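Local coordinates for erythrocyte membrane protein 1 (Plasmodium falciparum, PDB 6S8T) that binds the host receptor ICAM-1 through this DBLbeta domain and probably helps infected erythrocytes adhere to host cells, at residues 151-156 and 262-267; 177-182 and 269-274; 140-145 and 258-263; 158-161 and 165-168. All blocks are in the same frame, centred on the assembly; numbering follows the deposited sequence. Where two conformers were deposited one is given.

Interaction 1 of 4, residues 151-156 and 262-267; sequences MDADEI and RAMQCE
E267 and A153 face each other where two helices run side by side. The axes of these short segments approach to 8.3 Å, at a crossing angle of -30°. E267 can be followed outward. Its CB points toward helix 151-156. E267 CG lies 3.9 Å from D154 CB, with A153 CB a little further off. The chain then folds at chi2 (-66°) and brings the carboxylate across D154 at a slant. E267 CD is 3.7 Å from D154 CB. At the tip, E267 OE1 is 3.0 Å from D154 OD1. Both oxygens are acceptors, and the two carboxylate planes are 60° apart. This is a close pair of like charges, and it may raise the proton affinity of one acid. K150 reaches E267 OE2 as a long, weak ion pair and could offset some of the charge. Beside the acids the contact is apolar. M264 CG packs on A153 CB at 4.0 Å, and the rest of the extended M264 chain runs on to S185 and F186 of helix 172-194. C266 is joined to C61 by a disulfide. Near-parallel helices packed this way belong to the helical, disulfide-linked Duffy-binding-like (DBL) fold.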
# COMPACT_ATOMS: atom_id res chain seq x y z
N MET A 151 13.32 -6.94 7.95
CA MET A 151 12.92 -6.42 9.25
C MET A 151 11.52 -5.82 9.21
O MET A 151 10.80 -5.88 10.21
CB MET A 151 13.93 -5.38 9.74
CG MET A 151 15.32 -5.95 9.99
SD MET A 151 16.46 -4.77 10.76
CE MET A 151 15.70 -4.57 12.37
N ASP A 152 11.11 -5.24 8.08
CA ASP A 152 9.76 -4.69 8.00
C ASP A 152 8.72 -5.80 7.95
O ASP A 152 7.65 -5.68 8.55
CB ASP A 152 9.62 -3.76 6.78
CG ASP A 152 8.33 -2.96 6.80
OD1 ASP A 152 8.10 -2.19 7.77
OD2 ASP A 152 7.53 -3.09 5.85
N ALA A 153 9.03 -6.89 7.25
CA ALA A 153 8.12 -8.04 7.23
C ALA A 153 7.99 -8.67 8.61
O ALA A 153 6.90 -9.07 9.02
CB ALA A 153 8.60 -9.07 6.21
N ASP A 154 9.11 -8.79 9.34
CA ASP A 154 9.05 -9.36 10.68
C ASP A 154 8.26 -8.46 11.62
O ASP A 154 7.49 -8.96 12.45
CB ASP A 154 10.47 -9.59 11.21
CG ASP A 154 10.49 -10.25 12.57
OD1 ASP A 154 10.00 -11.40 12.70
OD2 ASP A 154 10.99 -9.62 13.53
N GLU A 155 8.41 -7.14 11.49
CA GLU A 155 7.68 -6.22 12.35
C GLU A 155 6.19 -6.22 12.04
O GLU A 155 5.36 -6.04 12.94
CB GLU A 155 8.25 -4.81 12.21
CG GLU A 155 7.84 -3.85 13.31
CD GLU A 155 8.52 -4.16 14.63
OE1 GLU A 155 9.60 -4.78 14.62
OE2 GLU A 155 7.97 -3.78 15.69
N ILE A 156 5.81 -6.42 10.77
CA ILE A 156 4.40 -6.45 10.40
C ILE A 156 3.71 -7.64 11.06
O ILE A 156 2.61 -7.51 11.62
CB ILE A 156 4.24 -6.48 8.87
CG1 ILE A 156 4.53 -5.11 8.27
CG2 ILE A 156 2.84 -6.94 8.48
CD1 ILE A 156 4.59 -5.12 6.75
N ARG A 262 12.49 -12.50 -1.65
CA ARG A 262 13.05 -13.64 -0.94
C ARG A 262 13.40 -13.27 0.49
O ARG A 262 13.27 -14.09 1.41
CB ARG A 262 14.27 -14.18 -1.68
CG ARG A 262 13.97 -15.25 -2.71
CD ARG A 262 15.23 -15.69 -3.43
NE ARG A 262 16.34 -15.93 -2.51
CZ ARG A 262 16.58 -17.09 -1.90
NH1 ARG A 262 15.79 -18.13 -2.12
NH2 ARG A 262 17.61 -17.21 -1.08
N ALA A 263 13.86 -12.04 0.71
CA ALA A 263 14.18 -11.60 2.06
C ALA A 263 12.94 -11.53 2.93
O ALA A 263 13.01 -11.77 4.14
CB ALA A 263 14.89 -10.24 2.02
N MET A 264 11.79 -11.21 2.34
CA MET A 264 10.52 -11.21 3.06
C MET A 264 9.96 -12.62 3.24
O MET A 264 9.20 -12.85 4.20
CB MET A 264 9.51 -10.32 2.34
CG MET A 264 9.85 -8.83 2.38
SD MET A 264 8.65 -7.80 1.52
CE MET A 264 9.05 -6.18 2.16
N GLN A 265 10.30 -13.55 2.36
CA GLN A 265 9.83 -14.93 2.51
C GLN A 265 10.43 -15.62 3.72
O GLN A 265 9.86 -16.62 4.19
CB GLN A 265 10.13 -15.74 1.25
CG GLN A 265 9.28 -15.38 0.04
CD GLN A 265 9.60 -16.24 -1.17
OE1 GLN A 265 10.75 -16.61 -1.41
NE2 GLN A 265 8.57 -16.58 -1.94
N CYS A 266 11.55 -15.13 4.25
CA CYS A 266 12.15 -15.74 5.44
C CYS A 266 11.19 -15.70 6.62
O CYS A 266 11.19 -16.62 7.45
CB CYS A 266 13.45 -15.03 5.80
SG CYS A 266 14.77 -15.15 4.58
N GLU A 267 10.37 -14.65 6.71
CA GLU A 267 9.45 -14.49 7.82
C GLU A 267 8.06 -15.04 7.52
O GLU A 267 7.40 -15.55 8.43
CB GLU A 267 9.34 -13.00 8.19
CG GLU A 267 10.68 -12.31 8.40
CD GLU A 267 11.43 -12.84 9.62
OE1 GLU A 267 10.77 -13.34 10.56
OE2 GLU A 267 12.68 -12.76 9.64

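Interaction 2 of 4, residues 177-182 and 269-274; sequences SICRAV and KNLKKS
Helix 177-182 faces a stretch of irregular chain, residues 269-274, and the nearest CA atoms, C179 CA and L271 CA, are 9.0 Å apart. The irregular chain follows helix 246-268. It becomes extended at L271 (psi 148°), and L271 points its side chain at the helix. No hydrogen bond joins the two segments. L271 reaches across to I178 and C179. CG of L271 lies anti to its carbonyl carbon (chi1 -84°), and this directs the branched end to the helix surface. Of its two methyls, CD2 does the touching. L271 CD2 meets C179 SG at 4.0 Å. The same methyl meets the branch methyl of I178, with L271 CD2 and I178 CG2 4.3 Å apart. It therefore bridges two successive helix residues. I178 also packs on I157 and Y160 of helix 137-163, so the leucine adds to an apolar cluster already shared by two helices. C179 and I178 are buried, while L271 is partly exposed at the margin. Polar bonds hold K273, further along the loop. K273 NZ bonds to Q172 and N275, and K273 N bonds to Q175 OE1. The sulfur that meets the leucine is itself fixed, because C179 is disulfide-bonded to C278. That bond ties the loop after helix 246-268 back to helix 172-194. A loop leucine is thus packed beside a helix-to-loop disulfide, as fits the cysteine-rich, helical DBL fold.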
# COMPACT_ATOMS: atom_id res chain seq x y z
N SER A 177 -4.94 -11.53 5.81
CA SER A 177 -4.76 -10.09 5.99
C SER A 177 -3.30 -9.74 6.26
O SER A 177 -2.81 -8.71 5.78
CB SER A 177 -5.67 -9.59 7.12
OG SER A 177 -5.61 -8.18 7.24
N ILE A 178 -2.60 -10.58 7.02
CA ILE A 178 -1.18 -10.35 7.28
C ILE A 178 -0.36 -10.57 6.01
O ILE A 178 0.57 -9.82 5.72
CB ILE A 178 -0.68 -11.26 8.42
CG1 ILE A 178 -1.41 -10.95 9.73
CG2 ILE A 178 0.82 -11.11 8.62
CD1 ILE A 178 -1.01 -11.86 10.89
N CYS A 179 -0.71 -11.60 5.23
CA CYS A 179 -0.01 -11.85 3.97
C CYS A 179 -0.18 -10.67 3.01
O CYS A 179 0.78 -10.28 2.33
CB CYS A 179 -0.51 -13.15 3.34
SG CYS A 179 -0.04 -14.68 4.26
N ARG A 180 -1.37 -10.08 2.96
CA ARG A 180 -1.59 -8.92 2.08
C ARG A 180 -0.77 -7.72 2.54
O ARG A 180 -0.25 -6.97 1.70
CB ARG A 180 -3.08 -8.56 2.03
CG ARG A 180 -3.93 -9.47 1.13
CD ARG A 180 -5.32 -8.88 0.89
NE ARG A 180 -6.06 -8.65 2.13
CZ ARG A 180 -6.87 -9.54 2.71
NH1 ARG A 180 -7.49 -9.23 3.84
NH2 ARG A 180 -7.05 -10.73 2.16
N ALA A 181 -0.65 -7.51 3.85
CA ALA A 181 0.11 -6.38 4.36
C ALA A 181 1.59 -6.48 3.99
O ALA A 181 2.23 -5.46 3.69
CB ALA A 181 -0.05 -6.27 5.88
N VAL A 182 2.14 -7.69 4.01
CA VAL A 182 3.53 -7.88 3.59
C VAL A 182 3.67 -7.65 2.09
O VAL A 182 4.70 -7.14 1.62
CB VAL A 182 4.02 -9.27 4.02
CG1 VAL A 182 5.46 -9.51 3.57
CG2 VAL A 182 3.91 -9.44 5.54
N LYS A 269 7.25 -17.70 5.95
CA LYS A 269 7.18 -19.15 6.06
C LYS A 269 6.78 -19.63 7.46
O LYS A 269 6.45 -20.81 7.61
CB LYS A 269 8.52 -19.78 5.67
CG LYS A 269 8.84 -19.68 4.19
CD LYS A 269 10.11 -20.45 3.85
CE LYS A 269 10.41 -20.40 2.36
NZ LYS A 269 11.62 -21.20 2.03
N ASN A 270 6.82 -18.76 8.46
CA ASN A 270 6.39 -19.14 9.80
C ASN A 270 4.87 -19.24 9.93
O ASN A 270 4.39 -19.81 10.92
CB ASN A 270 6.93 -18.15 10.83
CG ASN A 270 8.43 -18.26 11.01
OD1 ASN A 270 9.00 -19.35 10.96
ND2 ASN A 270 9.09 -17.12 11.23
N LEU A 271 4.12 -18.72 8.97
CA LEU A 271 2.67 -18.85 8.97
C LEU A 271 2.26 -20.17 8.34
O LEU A 271 2.92 -20.68 7.44
CB LEU A 271 2.02 -17.68 8.22
CG LEU A 271 1.77 -16.37 8.98
CD1 LEU A 271 3.06 -15.76 9.51
CD2 LEU A 271 1.03 -15.38 8.09
N LYS A 272 1.15 -20.73 8.83
CA LYS A 272 0.75 -22.06 8.39
C LYS A 272 -0.07 -22.04 7.11
O LYS A 272 0.01 -22.99 6.31
CB LYS A 272 -0.04 -22.77 9.50
CG LYS A 272 0.81 -23.18 10.69
CD LYS A 272 0.08 -24.15 11.60
CE LYS A 272 0.98 -24.64 12.72
NZ LYS A 272 0.30 -25.68 13.56
N LYS A 273 -0.87 -21.00 6.88
CA LYS A 273 -1.68 -20.94 5.67
C LYS A 273 -0.79 -20.77 4.45
O LYS A 273 0.14 -19.96 4.44
CB LYS A 273 -2.69 -19.80 5.76
CG LYS A 273 -3.70 -19.79 4.61
CD LYS A 273 -4.71 -18.67 4.78
CE LYS A 273 -5.71 -18.66 3.63
NZ LYS A 273 -6.47 -19.94 3.55
N SER A 274 -1.08 -21.54 3.40
CA SER A 274 -0.25 -21.56 2.21
C SER A 274 -1.01 -21.32 0.91
O SER A 274 -0.39 -21.34 -0.16
CB SER A 274 0.51 -22.89 2.11
OG SER A 274 -0.38 -23.99 2.18

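Interaction 3 of 4, residues 140-145 and 258-263; sequences SLLGDV and HQVWRA
V145 and V260 are the nearest CA pair, with V145 CA and V260 CA 7.1 Å apart, between helices whose short segments cross at -33° with their axes 10.3 Å apart. The two pieces belong to helices 137-163 and 246-268, part of the alpha-helical core of the Duffy-binding-like fold. Their N-to-C directions are roughly the same. The space between them is filled by branched aliphatic side chains, and no hydrogen bond joins the two segments. V260 is the central residue. Its CG2 methyl lies anti to the carbonyl carbon and is met by two residues one helix turn apart. L142 comes from one of these positions. Its CG stands anti to the backbone N (chi1 176°), which carries the branched end toward helix 258-263, and L142 CD1 lies 4.2 Å from V260 CG2. The Q259 side chain borders L142 on the helix opposite. The placement of its amide is doubtful. Q259 is partly exposed and forms the outer border of the patch. Helix 172-194 extends the core, for V145 also touches L189 and I193. Within the same two helices, L142 touches W252, and V260 packs on A149 and W253. A polar link runs alongside, from Q146 NE2 to Q259 O. At the centre of the contact, V145 CG1 and V260 CG2 meet methyl to methyl at 3.8 Å.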
# COMPACT_ATOMS: atom_id res chain seq x y z
N SER A 140 26.03 -3.10 -2.78
CA SER A 140 25.83 -2.56 -1.44
C SER A 140 24.41 -2.06 -1.24
O SER A 140 23.88 -2.15 -0.13
CB SER A 140 26.84 -1.44 -1.16
OG SER A 140 28.17 -1.92 -1.22
N LEU A 141 23.78 -1.54 -2.29
CA LEU A 141 22.40 -1.06 -2.16
C LEU A 141 21.44 -2.21 -1.92
O LEU A 141 20.49 -2.07 -1.13
CB LEU A 141 21.99 -0.27 -3.40
CG LEU A 141 20.55 0.24 -3.42
CD1 LEU A 141 20.30 1.19 -2.26
CD2 LEU A 141 20.22 0.92 -4.74
N LEU A 142 21.66 -3.35 -2.57
CA LEU A 142 20.77 -4.49 -2.40
C LEU A 142 20.79 -5.00 -0.96
O LEU A 142 19.76 -5.43 -0.43
CB LEU A 142 21.15 -5.61 -3.36
CG LEU A 142 20.36 -6.92 -3.23
CD1 LEU A 142 18.89 -6.68 -3.48
CD2 LEU A 142 20.91 -7.99 -4.16
N GLY A 143 21.95 -4.95 -0.31
CA GLY A 143 22.03 -5.40 1.07
C GLY A 143 21.13 -4.61 2.00
O GLY A 143 20.43 -5.19 2.83
N ASP A 144 21.14 -3.28 1.87
CA ASP A 144 20.30 -2.46 2.74
C ASP A 144 18.83 -2.56 2.37
O ASP A 144 17.96 -2.43 3.24
CB ASP A 144 20.78 -1.01 2.69
CG ASP A 144 21.72 -0.66 3.85
OD1 ASP A 144 21.37 -0.97 5.01
OD2 ASP A 144 22.80 -0.10 3.59
N VAL A 145 18.52 -2.80 1.09
CA VAL A 145 17.13 -2.99 0.70
C VAL A 145 16.61 -4.32 1.22
O VAL A 145 15.46 -4.42 1.67
CB VAL A 145 16.98 -2.89 -0.84
CG1 VAL A 145 15.57 -3.27 -1.27
CG2 VAL A 145 17.31 -1.48 -1.30
N HIS A 258 13.08 -9.91 -7.20
CA HIS A 258 12.82 -11.22 -6.63
C HIS A 258 13.66 -11.48 -5.39
O HIS A 258 13.17 -12.05 -4.41
CB HIS A 258 13.06 -12.33 -7.66
CG HIS A 258 12.94 -13.70 -7.06
ND1 HIS A 258 11.73 -14.24 -6.70
CD2 HIS A 258 13.88 -14.60 -6.72
CE1 HIS A 258 11.93 -15.44 -6.18
NE2 HIS A 258 13.22 -15.68 -6.17
N GLN A 259 14.94 -11.10 -5.42
CA GLN A 259 15.78 -11.26 -4.23
C GLN A 259 15.27 -10.43 -3.07
O GLN A 259 15.49 -10.79 -1.91
CB GLN A 259 17.23 -10.88 -4.55
CG GLN A 259 17.93 -11.84 -5.50
CD GLN A 259 19.35 -11.41 -5.82
OE1 GLN A 259 19.57 -10.62 -6.73
NE2 GLN A 259 20.31 -11.93 -5.07
N VAL A 260 14.58 -9.33 -3.36
CA VAL A 260 13.97 -8.54 -2.29
C VAL A 260 12.82 -9.31 -1.67
O VAL A 260 12.70 -9.40 -0.44
CB VAL A 260 13.53 -7.17 -2.84
CG1 VAL A 260 12.72 -6.42 -1.80
CG2 VAL A 260 14.75 -6.36 -3.27
N TRP A 261 11.96 -9.91 -2.50
CA TRP A 261 10.85 -10.70 -1.99
C TRP A 261 11.34 -11.95 -1.25
O TRP A 261 10.67 -12.42 -0.33
CB TRP A 261 9.90 -11.09 -3.12
CG TRP A 261 8.76 -11.96 -2.68
CD1 TRP A 261 8.56 -13.28 -3.00
CD2 TRP A 261 7.66 -11.58 -1.84
NE1 TRP A 261 7.40 -13.73 -2.41
CE2 TRP A 261 6.84 -12.71 -1.69
CE3 TRP A 261 7.30 -10.39 -1.20
CZ2 TRP A 261 5.67 -12.69 -0.93
CZ3 TRP A 261 6.14 -10.37 -0.45
CH2 TRP A 261 5.34 -11.51 -0.32
N ARG A 262 12.49 -12.50 -1.65
CA ARG A 262 13.05 -13.64 -0.94
C ARG A 262 13.40 -13.27 0.49
O ARG A 262 13.27 -14.09 1.41
CB ARG A 262 14.27 -14.18 -1.68
CG ARG A 262 13.97 -15.25 -2.71
CD ARG A 262 15.23 -15.69 -3.43
NE ARG A 262 16.34 -15.93 -2.51
CZ ARG A 262 16.58 -17.09 -1.90
NH1 ARG A 262 15.79 -18.13 -2.12
NH2 ARG A 262 17.61 -17.21 -1.08
N ALA A 263 13.86 -12.04 0.71
CA ALA A 263 14.18 -11.60 2.06
C ALA A 263 12.94 -11.53 2.93
O ALA A 263 13.01 -11.77 4.14
CB ALA A 263 14.89 -10.24 2.02

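Interaction 4 of 4, residues 158-161 and 165-168; sequences KRYK and TLTD
K161 and L166 are joined through the backbone. The N-H of L166 donates to K161 O, with N and O 2.9 Å apart and an N-H...O angle of 164°. The bond is nearly straight, and the donor lies in the carbonyl plane. T165 N is also near this oxygen, but its angle is poor and it makes no hydrogen bond there. The bond from L166 reaches back over the last turn of helix 137-163. T165 has left helical geometry and takes a positive phi of 49°. This is a Schellman motif, the C-terminal cap of the helix, and the bond from L166 N to K161 O is its 6→1 bond. It turns the chain back so that L166 faces the helix it has just left. The apolar contacts follow from that turn. L166 CG is anti to its carbonyl carbon (chi1 -85°), which turns CD1 to Y160 and K161. L166 CB and K161 CB are 4.1 Å apart, and L166 CD1 is equally close to K161 CG. Apolar contact between these two positions is a usual companion of the motif; here the CB and CG of K161 supply it. The K161 and L166 side chains cross at about a right angle. L166 CD1 also reaches Y160, coming to the edge of the ring and close to its plane. Its nearest ring atom is Y160 CD1, at 3.9 Å. Beyond the ring, Y160 OH is hydrogen-bonded to S177 OG of helix 172-194. The ring also meets F90 and touches W304 of helix 293-319.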
# COMPACT_ATOMS: atom_id res chain seq x y z
N LYS A 158 4.57 -9.39 13.76
CA LYS A 158 4.49 -9.31 15.22
C LYS A 158 3.54 -8.21 15.68
O LYS A 158 2.76 -8.41 16.62
CB LYS A 158 5.88 -9.11 15.81
CG LYS A 158 6.84 -10.27 15.58
CD LYS A 158 8.20 -10.02 16.23
CE LYS A 158 9.18 -11.15 15.94
NZ LYS A 158 8.67 -12.48 16.42
N ARG A 159 3.60 -7.03 15.05
CA ARG A 159 2.76 -5.93 15.50
C ARG A 159 1.29 -6.14 15.14
O ARG A 159 0.41 -5.65 15.84
CB ARG A 159 3.25 -4.60 14.93
CG ARG A 159 4.49 -4.07 15.62
CD ARG A 159 4.81 -2.66 15.17
NE ARG A 159 5.89 -2.07 15.96
CZ ARG A 159 5.70 -1.41 17.10
NH1 ARG A 159 6.74 -0.91 17.76
NH2 ARG A 159 4.48 -1.24 17.58
N TYR A 160 1.02 -6.86 14.05
CA TYR A 160 -0.37 -7.18 13.72
C TYR A 160 -0.98 -8.07 14.80
O TYR A 160 -2.10 -7.83 15.26
CB TYR A 160 -0.44 -7.86 12.35
CG TYR A 160 -1.83 -7.88 11.75
CD1 TYR A 160 -2.81 -8.75 12.22
CD2 TYR A 160 -2.16 -7.04 10.70
CE1 TYR A 160 -4.08 -8.77 11.66
CE2 TYR A 160 -3.42 -7.05 10.13
CZ TYR A 160 -4.37 -7.92 10.62
OH TYR A 160 -5.63 -7.92 10.05
N LYS A 161 -0.25 -9.11 15.21
CA LYS A 161 -0.74 -9.98 16.27
C LYS A 161 -0.82 -9.24 17.60
O LYS A 161 -1.73 -9.51 18.40
CB LYS A 161 0.15 -11.22 16.39
CG LYS A 161 0.06 -12.14 15.18
CD LYS A 161 0.77 -13.47 15.41
CE LYS A 161 2.28 -13.32 15.35
NZ LYS A 161 2.98 -14.63 15.52
N THR A 165 -4.25 -8.41 19.65
CA THR A 165 -4.24 -9.44 20.69
C THR A 165 -4.62 -10.81 20.12
O THR A 165 -5.49 -11.51 20.65
CB THR A 165 -5.15 -9.06 21.86
OG1 THR A 165 -6.52 -9.05 21.43
CG2 THR A 165 -4.79 -7.69 22.40
N LEU A 166 -3.96 -11.18 19.03
CA LEU A 166 -4.23 -12.45 18.37
C LEU A 166 -3.58 -13.59 19.15
O LEU A 166 -2.37 -13.56 19.41
CB LEU A 166 -3.71 -12.42 16.93
CG LEU A 166 -4.63 -11.81 15.88
CD1 LEU A 166 -3.93 -11.69 14.54
CD2 LEU A 166 -5.89 -12.66 15.74
N THR A 167 -4.39 -14.58 19.53
CA THR A 167 -3.85 -15.78 20.15
C THR A 167 -3.04 -16.58 19.14
O THR A 167 -3.02 -16.28 17.94
CB THR A 167 -4.98 -16.63 20.74
OG1 THR A 167 -5.90 -16.99 19.70
CG2 THR A 167 -5.72 -15.86 21.83
N ASP A 168 -2.37 -17.62 19.63
CA ASP A 168 -1.41 -18.34 18.80
C ASP A 168 -2.08 -19.08 17.64
O ASP A 168 -1.53 -19.06 16.53
CB ASP A 168 -0.60 -19.30 19.67
CG ASP A 168 0.21 -18.58 20.73
OD1 ASP A 168 0.65 -17.45 20.46
OD2 ASP A 168 0.39 -19.15 21.82

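Interactions 1 and 3 hold the same two helices, 137-163 and 246-268, with centres 11 Å apart. Interaction 3 is buried and aliphatic. Interaction 1 is partly buried, and acidic groups appear at its outer side. Interaction 2 is also buried, but it sets a loop leucine against helix 172-194, beside a disulfide sulfur of that helix. Interaction 4 lies at the C-terminal end of helix 137-163, nearer the surface, and is the only one of the four with a hydrogen bond between its segments. Helix 172-194 links these places. V182 packs on A153 and I156 of interaction 1, and S177 ties interaction 2 to interaction 4. Interactions 3 and 4 do not touch.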